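Local coordinates for 14-3-3 protein (Cryptosporidium parvum, PDB 3EFZ) that probably binds phosphoserine-containing partner proteins as a two-chain, all-helical adaptor of the 14-3-3 family, and so takes part in cell signalling, at residues 47-52 / 71-76; 130-135 / 142-147. One frame throughout, in Å; residues are numbered along the deposited sequence. Where two conformers were deposited one is given.

Contact 1. Residues 47-52 / 71-76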
ATOM      1  N   ASP B  47      11.979  -4.626  -2.207  1.00 35.27           N
ATOM      2  CA  ASP B  47      13.281  -4.589  -1.575  1.00 36.52           C
ATOM      3  C   ASP B  47      13.256  -4.361  -0.061  1.00 36.21           C
ATOM      4  O   ASP B  47      14.080  -4.935   0.663  1.00 35.71           O
ATOM      5  CB  ASP B  47      14.208  -3.578  -2.257  1.00 37.02           C
ATOM      6  CG  ASP B  47      15.676  -3.843  -1.933  1.00 40.36           C
ATOM      7  OD1 ASP B  47      16.173  -4.954  -2.254  1.00 45.44           O
ATOM      8  OD2 ASP B  47      16.331  -2.958  -1.330  1.00 43.45           O
ATOM      9  N   VAL B  48      12.348  -3.496   0.412  1.00 35.90           N
ATOM     10  CA  VAL B  48      12.149  -3.292   1.841  1.00 36.33           C
ATOM     11  C   VAL B  48      11.833  -4.638   2.525  1.00 36.56           C
ATOM     12  O   VAL B  48      12.508  -5.031   3.484  1.00 36.34           O
ATOM     13  CB  VAL B  48      11.051  -2.238   2.153  1.00 35.66           C
ATOM     14  CG1 VAL B  48      10.605  -2.323   3.627  1.00 35.89           C
ATOM     15  CG2 VAL B  48      11.573  -0.853   1.871  1.00 35.86           C
ATOM     16  N   ILE B  49      10.837  -5.346   2.008  1.00 36.52           N
ATOM     17  CA  ILE B  49      10.425  -6.614   2.619  1.00 37.12           C
ATOM     18  C   ILE B  49      11.503  -7.698   2.518  1.00 37.09           C
ATOM     19  O   ILE B  49      11.757  -8.374   3.493  1.00 36.28           O
ATOM     20  CB  ILE B  49       9.060  -7.082   2.106  1.00 37.60           C
ATOM     21  CG1 ILE B  49       7.979  -6.213   2.763  1.00 37.47           C
ATOM     22  CG2 ILE B  49       8.805  -8.543   2.480  1.00 37.59           C
ATOM     23  CD1 ILE B  49       6.788  -6.130   1.994  1.00 38.54           C
ATOM     24  N   LYS B  50      12.163  -7.813   1.365  1.00 37.24           N
ATOM     25  CA  LYS B  50      13.267  -8.758   1.194  1.00 38.00           C
ATOM     26  C   LYS B  50      14.350  -8.545   2.252  1.00 37.51           C
ATOM     27  O   LYS B  50      14.711  -9.477   2.967  1.00 37.55           O
ATOM     28  CB  LYS B  50      13.888  -8.635  -0.202  1.00 38.33           C
ATOM     29  CG  LYS B  50      13.224  -9.466  -1.248  1.00 40.17           C
ATOM     30  CD  LYS B  50      13.953  -9.402  -2.591  1.00 42.13           C
ATOM     31  CE  LYS B  50      14.947 -10.558  -2.771  1.00 45.76           C
ATOM     32  NZ  LYS B  50      14.287 -11.906  -2.668  1.00 46.78           N
ATOM     33  N   VAL B  51      14.856  -7.315   2.347  1.00 37.16           N
ATOM     34  CA  VAL B  51      15.888  -6.964   3.315  1.00 36.70           C
ATOM     35  C   VAL B  51      15.454  -7.252   4.760  1.00 37.11           C
ATOM     36  O   VAL B  51      16.157  -7.950   5.495  1.00 36.35           O
ATOM     37  CB  VAL B  51      16.399  -5.484   3.149  1.00 36.72           C
ATOM     38  CG1 VAL B  51      17.442  -5.142   4.208  1.00 36.01           C
ATOM     39  CG2 VAL B  51      17.008  -5.275   1.776  1.00 35.89           C
ATOM     40  N   LEU B  52      14.302  -6.725   5.172  1.00 37.46           N
ATOM     41  CA  LEU B  52      13.857  -6.887   6.572  1.00 38.07           C
ATOM     42  C   LEU B  52      13.676  -8.349   6.990  1.00 38.94           C
ATOM     43  O   LEU B  52      13.767  -8.703   8.170  1.00 39.38           O
ATOM     44  CB  LEU B  52      12.557  -6.115   6.814  1.00 38.32           C
ATOM     45  CG  LEU B  52      12.702  -4.585   6.885  1.00 37.64           C
ATOM     46  CD1 LEU B  52      11.362  -3.936   7.202  1.00 38.15           C
ATOM     47  CD2 LEU B  52      13.741  -4.159   7.927  1.00 38.37           C
ATOM     48  N   LEU B  71       4.246  -2.608   7.029  1.00 36.61           N
ATOM     49  CA  LEU B  71       3.766  -1.339   7.578  1.00 36.66           C
ATOM     50  C   LEU B  71       4.520  -0.117   7.043  1.00 36.65           C
ATOM     51  O   LEU B  71       3.946   0.964   6.918  1.00 36.96           O
ATOM     52  CB  LEU B  71       3.847  -1.356   9.093  1.00 36.47           C
ATOM     53  CG  LEU B  71       2.648  -1.856   9.893  1.00 38.26           C
ATOM     54  CD1 LEU B  71       2.883  -1.534  11.351  1.00 36.88           C
ATOM     55  CD2 LEU B  71       1.310  -1.262   9.386  1.00 38.27           C
ATOM     56  N   ARG B  72       5.807  -0.293   6.760  1.00 36.43           N
ATOM     57  CA  ARG B  72       6.646   0.754   6.155  1.00 36.58           C
ATOM     58  C   ARG B  72       6.040   1.094   4.791  1.00 35.67           C
ATOM     59  O   ARG B  72       5.943   2.251   4.405  1.00 34.54           O
ATOM     60  CB  ARG B  72       8.058   0.199   5.931  1.00 36.46           C
ATOM     61  CG  ARG B  72       9.200   1.182   5.817  1.00 38.46           C
ATOM     62  CD  ARG B  72       9.306   2.089   4.589  1.00 41.60           C
ATOM     63  NE  ARG B  72       8.793   1.535   3.347  1.00 45.89           N
ATOM     64  CZ  ARG B  72       9.059   2.029   2.133  1.00 46.01           C
ATOM     65  NH1 ARG B  72       9.881   3.064   1.991  1.00 44.36           N
ATOM     66  NH2 ARG B  72       8.520   1.465   1.048  1.00 43.67           N
ATOM     67  N   ASN B  73       5.651   0.042   4.076  1.00 35.37           N
ATOM     68  CA  ASN B  73       5.160   0.149   2.705  1.00 34.92           C
ATOM     69  C   ASN B  73       3.773   0.770   2.728  1.00 35.08           C
ATOM     70  O   ASN B  73       3.499   1.709   1.984  1.00 35.66           O
ATOM     71  CB  ASN B  73       5.161  -1.204   2.002  1.00 34.09           C
ATOM     72  CG  ASN B  73       6.569  -1.717   1.666  1.00 35.14           C
ATOM     73  OD1 ASN B  73       7.562  -0.979   1.678  1.00 35.99           O
ATOM     74  ND2 ASN B  73       6.645  -2.997   1.337  1.00 34.50           N
ATOM     75  N   ARG B  74       2.912   0.276   3.608  1.00 35.04           N
ATOM     76  CA  ARG B  74       1.627   0.926   3.850  1.00 35.33           C
ATOM     77  C   ARG B  74       1.725   2.439   4.102  1.00 35.64           C
ATOM     78  O   ARG B  74       0.963   3.212   3.534  1.00 35.26           O
ATOM     79  CB  ARG B  74       0.909   0.252   5.022  1.00 34.40           C
ATOM     80  CG  ARG B  74      -0.130   1.122   5.756  1.00 35.75           C
ATOM     81  CD  ARG B  74      -1.175   0.247   6.455  1.00 33.25           C
ATOM     82  NE  ARG B  74      -1.991   0.997   7.420  1.00 38.44           N
ATOM     83  CZ  ARG B  74      -3.192   1.516   7.179  1.00 40.32           C
ATOM     84  NH1 ARG B  74      -3.819   2.168   8.158  1.00 40.61           N
ATOM     85  NH2 ARG B  74      -3.781   1.374   5.982  1.00 38.21           N
ATOM     86  N   VAL B  75       2.617   2.822   5.008  1.00 36.59           N
ATOM     87  CA  VAL B  75       2.808   4.229   5.424  1.00 37.76           C
ATOM     88  C   VAL B  75       3.291   5.115   4.254  1.00 37.67           C
ATOM     89  O   VAL B  75       2.903   6.270   4.128  1.00 37.28           O
ATOM     90  CB  VAL B  75       3.800   4.317   6.640  1.00 37.12           C
ATOM     91  CG1 VAL B  75       4.453   5.668   6.724  1.00 39.35           C
ATOM     92  CG2 VAL B  75       3.093   4.026   7.926  1.00 37.97           C
ATOM     93  N   THR B  76       4.143   4.544   3.417  1.00 37.78           N
ATOM     94  CA  THR B  76       4.570   5.159   2.154  1.00 38.17           C
ATOM     95  C   THR B  76       3.369   5.312   1.206  1.00 37.39           C
ATOM     96  O   THR B  76       3.202   6.366   0.574  1.00 35.86           O
ATOM     97  CB  THR B  76       5.691   4.329   1.506  1.00 37.78           C
ATOM     98  OG1 THR B  76       6.736   4.145   2.467  1.00 39.80           O
ATOM     99  CG2 THR B  76       6.298   5.039   0.306  1.00 40.57           C
TER
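V48 lays its CG2 methyl over the guanidinium face of R72, 3.8 Å from CZ and above the centre of the group. This is apolar packing against a flat cation: the branched valine offers a methyl to the face and does not compete for the N-H groups at the edge. CG2 stands beside the backbone N because CG1 takes the place anti to it (chi1 165°), and the valine runs past N73, whose OD1 lies 3.7 Å from V48 CB. I49 approaches the other end of the same amide, CD1 coming within 3.2 Å of N73 ND2.

The helices 32-54 and 63-81 that carry these residues run nearly antiparallel, the short segments at 159° with axes 10.3 Å apart, as neighbours in the all-helical 14-3-3 fold.

Between the segments the contact is purely van der Waals; the polar groups of 71-76 bond to one another and to outside partners. R72, its chain bent at chi2 and chi3, swings back so that NH2 donates to N73 OD1 (2.7 Å, 152° at the hydrogen); NE adds a weak bond to the same oxygen. An asparagine suits this place because its carbonyl serves R72 while its ND2 hydrogen-bonds OD2 of D123 of the second subunit, tying the contact to the dimer interface. On the guanidinium face opposite V48 lies T76 OG1, which donates to R72 O at 2.8 Å; T76 N reaches that oxygen from the other side of the carbonyl plane. The R72 side chain is about 7 Å from that of R153, predicted to contact phosphoserine.

Contact 2. Residues 130-135 / 142-147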
ATOM      1  N   ASP B 130      13.775  -3.188  18.448  1.00 36.69           N
ATOM      2  CA  ASP B 130      13.791  -4.446  19.207  0.50 37.10           C
ATOM      3  C   ASP B 130      14.548  -5.570  18.493  1.00 36.91           C
ATOM      4  O   ASP B 130      14.949  -6.549  19.123  1.00 36.75           O
ATOM      5  CB  ASP B 130      12.361  -4.913  19.532  0.50 36.89           C
ATOM      6  CG  ASP B 130      11.662  -4.022  20.552  0.50 37.68           C
ATOM      7  OD1 ASP B 130      12.346  -3.403  21.396  0.50 37.97           O
ATOM      8  OD2 ASP B 130      10.414  -3.948  20.514  0.50 39.25           O
ATOM      9  N   ASN B 131      14.740  -5.423  17.183  1.00 37.17           N
ATOM     10  CA  ASN B 131      15.336  -6.466  16.344  1.00 37.45           C
ATOM     11  C   ASN B 131      16.619  -6.072  15.630  1.00 37.58           C
ATOM     12  O   ASN B 131      17.247  -6.907  14.959  1.00 38.52           O
ATOM     13  CB  ASN B 131      14.313  -6.942  15.305  1.00 37.11           C
ATOM     14  CG  ASN B 131      13.172  -7.719  15.929  1.00 37.74           C
ATOM     15  OD1 ASN B 131      13.318  -8.907  16.226  1.00 38.78           O
ATOM     16  ND2 ASN B 131      12.025  -7.060  16.129  1.00 34.65           N
ATOM     17  N   LEU B 132      17.006  -4.811  15.768  1.00 36.97           N
ATOM     18  CA  LEU B 132      18.175  -4.276  15.096  1.00 36.54           C
ATOM     19  C   LEU B 132      19.398  -5.186  15.243  1.00 36.27           C
ATOM     20  O   LEU B 132      20.071  -5.505  14.262  1.00 35.25           O
ATOM     21  CB  LEU B 132      18.487  -2.868  15.624  1.00 36.53           C
ATOM     22  CG  LEU B 132      19.509  -2.080  14.816  1.00 36.94           C
ATOM     23  CD1 LEU B 132      18.993  -1.948  13.398  1.00 36.94           C
ATOM     24  CD2 LEU B 132      19.751  -0.716  15.454  1.00 36.88           C
ATOM     25  N   LEU B 133      19.657  -5.621  16.468  1.00 36.71           N
ATOM     26  CA  LEU B 133      20.861  -6.396  16.771  1.00 37.68           C
ATOM     27  C   LEU B 133      20.865  -7.802  16.163  1.00 38.04           C
ATOM     28  O   LEU B 133      21.923  -8.406  15.982  1.00 38.81           O
ATOM     29  CB  LEU B 133      21.080  -6.449  18.288  1.00 37.48           C
ATOM     30  CG  LEU B 133      22.068  -5.461  18.920  1.00 38.07           C
ATOM     31  CD1 LEU B 133      22.076  -4.090  18.260  1.00 37.87           C
ATOM     32  CD2 LEU B 133      21.876  -5.360  20.434  1.00 37.58           C
ATOM     33  N   MET B 134      19.685  -8.311  15.843  1.00 38.51           N
ATOM     34  CA  MET B 134      19.548  -9.640  15.249  1.00 38.90           C
ATOM     35  C   MET B 134      19.880  -9.621  13.748  1.00 39.04           C
ATOM     36  O   MET B 134      19.818 -10.651  13.086  1.00 38.82           O
ATOM     37  CB  MET B 134      18.152 -10.219  15.516  1.00 38.53           C
ATOM     38  N   TYR B 135      20.226  -8.442  13.226  1.00 38.67           N
ATOM     39  CA  TYR B 135      20.850  -8.326  11.912  1.00 38.75           C
ATOM     40  C   TYR B 135      22.369  -8.254  12.091  1.00 38.92           C
ATOM     41  O   TYR B 135      22.889  -7.217  12.481  1.00 38.44           O
ATOM     42  CB  TYR B 135      20.370  -7.064  11.190  1.00 38.63           C
ATOM     43  CG  TYR B 135      18.902  -7.069  10.852  1.00 38.52           C
ATOM     44  CD1 TYR B 135      17.967  -6.419  11.673  1.00 39.14           C
ATOM     45  CD2 TYR B 135      18.444  -7.707   9.709  1.00 37.47           C
ATOM     46  CE1 TYR B 135      16.609  -6.424  11.363  1.00 37.69           C
ATOM     47  CE2 TYR B 135      17.091  -7.718   9.382  1.00 38.22           C
ATOM     48  CZ  TYR B 135      16.184  -7.069  10.207  1.00 38.80           C
ATOM     49  OH  TYR B 135      14.854  -7.085   9.882  1.00 38.97           O
ATOM     50  N   ALA B 142      22.372  -0.631   8.759  1.00 35.46           N
ATOM     51  CA  ALA B 142      22.324   0.704   8.170  1.00 35.63           C
ATOM     52  C   ALA B 142      20.998   0.887   7.423  1.00 35.67           C
ATOM     53  O   ALA B 142      20.386   1.942   7.502  1.00 35.38           O
ATOM     54  CB  ALA B 142      23.537   0.939   7.241  1.00 35.78           C
ATOM     55  N   PHE B 143      20.557  -0.160   6.728  1.00 35.22           N
ATOM     56  CA  PHE B 143      19.283  -0.149   6.031  1.00 36.30           C
ATOM     57  C   PHE B 143      18.113   0.222   6.964  1.00 35.88           C
ATOM     58  O   PHE B 143      17.304   1.081   6.629  1.00 35.53           O
ATOM     59  CB  PHE B 143      19.043  -1.501   5.338  1.00 37.08           C
ATOM     60  CG  PHE B 143      17.705  -1.606   4.643  1.00 38.91           C
ATOM     61  CD1 PHE B 143      17.601  -1.395   3.277  1.00 41.91           C
ATOM     62  CD2 PHE B 143      16.549  -1.912   5.360  1.00 40.54           C
ATOM     63  CE1 PHE B 143      16.353  -1.503   2.618  1.00 42.14           C
ATOM     64  CE2 PHE B 143      15.310  -2.011   4.713  1.00 41.37           C
ATOM     65  CZ  PHE B 143      15.219  -1.806   3.344  1.00 40.61           C
ATOM     66  N   CYS B 144      18.018  -0.448   8.115  1.00 36.36           N
ATOM     67  CA  CYS B 144      16.980  -0.165   9.112  1.00 36.30           C
ATOM     68  C   CYS B 144      17.041   1.260   9.704  1.00 36.45           C
ATOM     69  O   CYS B 144      16.008   1.876   9.970  1.00 36.10           O
ATOM     70  CB  CYS B 144      17.048  -1.191  10.241  1.00 36.70           C
ATOM     71  SG  CYS B 144      16.759  -2.883   9.729  1.00 37.19           S
ATOM     72  N   ILE B 145      18.253   1.778   9.903  1.00 36.69           N
ATOM     73  CA  ILE B 145      18.451   3.105  10.486  1.00 36.02           C
ATOM     74  C   ILE B 145      18.090   4.216   9.472  1.00 36.82           C
ATOM     75  O   ILE B 145      17.479   5.231   9.842  1.00 37.02           O
ATOM     76  CB  ILE B 145      19.888   3.226  11.062  1.00 35.93           C
ATOM     77  CG1 ILE B 145      20.054   2.252  12.240  1.00 36.36           C
ATOM     78  CG2 ILE B 145      20.241   4.681  11.475  1.00 33.80           C
ATOM     79  CD1 ILE B 145      21.515   1.968  12.627  1.00 36.41           C
ATOM     80  N   LYS B 146      18.442   4.019   8.200  1.00 36.10           N
ATOM     81  CA  LYS B 146      17.976   4.918   7.145  1.00 36.26           C
ATOM     82  C   LYS B 146      16.434   4.961   7.108  1.00 36.75           C
ATOM     83  O   LYS B 146      15.831   6.038   6.986  1.00 36.49           O
ATOM     84  CB  LYS B 146      18.512   4.507   5.764  1.00 35.18           C
ATOM     85  CG  LYS B 146      17.669   5.091   4.653  1.00 35.62           C
ATOM     86  CD  LYS B 146      17.944   4.551   3.286  1.00 35.97           C
ATOM     87  CE  LYS B 146      16.930   5.114   2.308  1.00 36.78           C
ATOM     88  NZ  LYS B 146      15.652   4.377   2.326  1.00 37.01           N
ATOM     89  N   LEU B 147      15.828   3.776   7.214  1.00 36.39           N
ATOM     90  CA  LEU B 147      14.391   3.589   7.242  1.00 37.44           C
ATOM     91  C   LEU B 147      13.728   4.370   8.383  1.00 37.01           C
ATOM     92  O   LEU B 147      12.696   5.013   8.181  1.00 37.45           O
ATOM     93  CB  LEU B 147      14.112   2.095   7.386  1.00 37.70           C
ATOM     94  CG  LEU B 147      12.751   1.539   7.033  1.00 40.57           C
ATOM     95  CD1 LEU B 147      12.870   0.092   6.527  1.00 40.80           C
ATOM     96  CD2 LEU B 147      11.820   1.651   8.262  1.00 41.64           C
TER
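At chi1 -168° the CG of L132 stands opposite the backbone N, and this carries its two methyls across to helix 138-158. C144 has SG beside its own backbone N and anti to its carbonyl carbon (chi1 -62°), a setting that brings the sulfur over the ring of Y135.

The two methyls of L132 part company. CD1 packs on C144 CB at 3.8 Å, while CD2 reaches more loosely to I145 CD1, 4.3 Å away. A leucine suits this place because its forked end can meet two neighbours on successive positions of one helix.

Y135 and C144 make a sulfur-aromatic contact: SG sits 4.3 Å from the ring centroid, 27° off the normal, and is displaced toward CE1, its nearest ring atom at 3.9 Å. Cysteine is short enough to sit against a ring this close to the helix, and its polarisable sulfur packs well on the face. At the edge of the ring, in its plane, lies L132 O, which also accepts the backbone N-H of Y135 at 3.1 Å. The buried phenol is satisfied by L52 O in helix 32-54, so tyrosine joins an apolar ring to a polar end that meets a main-chain carbonyl.

Y135 O accepts from R141 NE. The arrangement is that of a helix-to-helix turn in the 14-3-3 bundle, the connection after helix 100-131 packing through L132 and Y135 against helix 138-158.

Overall arrangement
Along the chain the contacts come in series: contact 1 pairs helices 32-54 and 63-81, and contact 2 joins the connection after helix 100-131, through L132 and Y135, to helix 138-158. Their centres lie 13 Å apart, and they touch directly. The phenol of Y135 reaches back to L52, F143 packs on V48 and V51, and L147 on R72. Through these touches helix 138-158 links the two within one 14-3-3 bundle. Contact 1 also meets the second subunit and lies near the predicted phosphoserine-binding arginines R79 and R153. Contact 2 lies away from those sites, and no other chain of the assembly touches it.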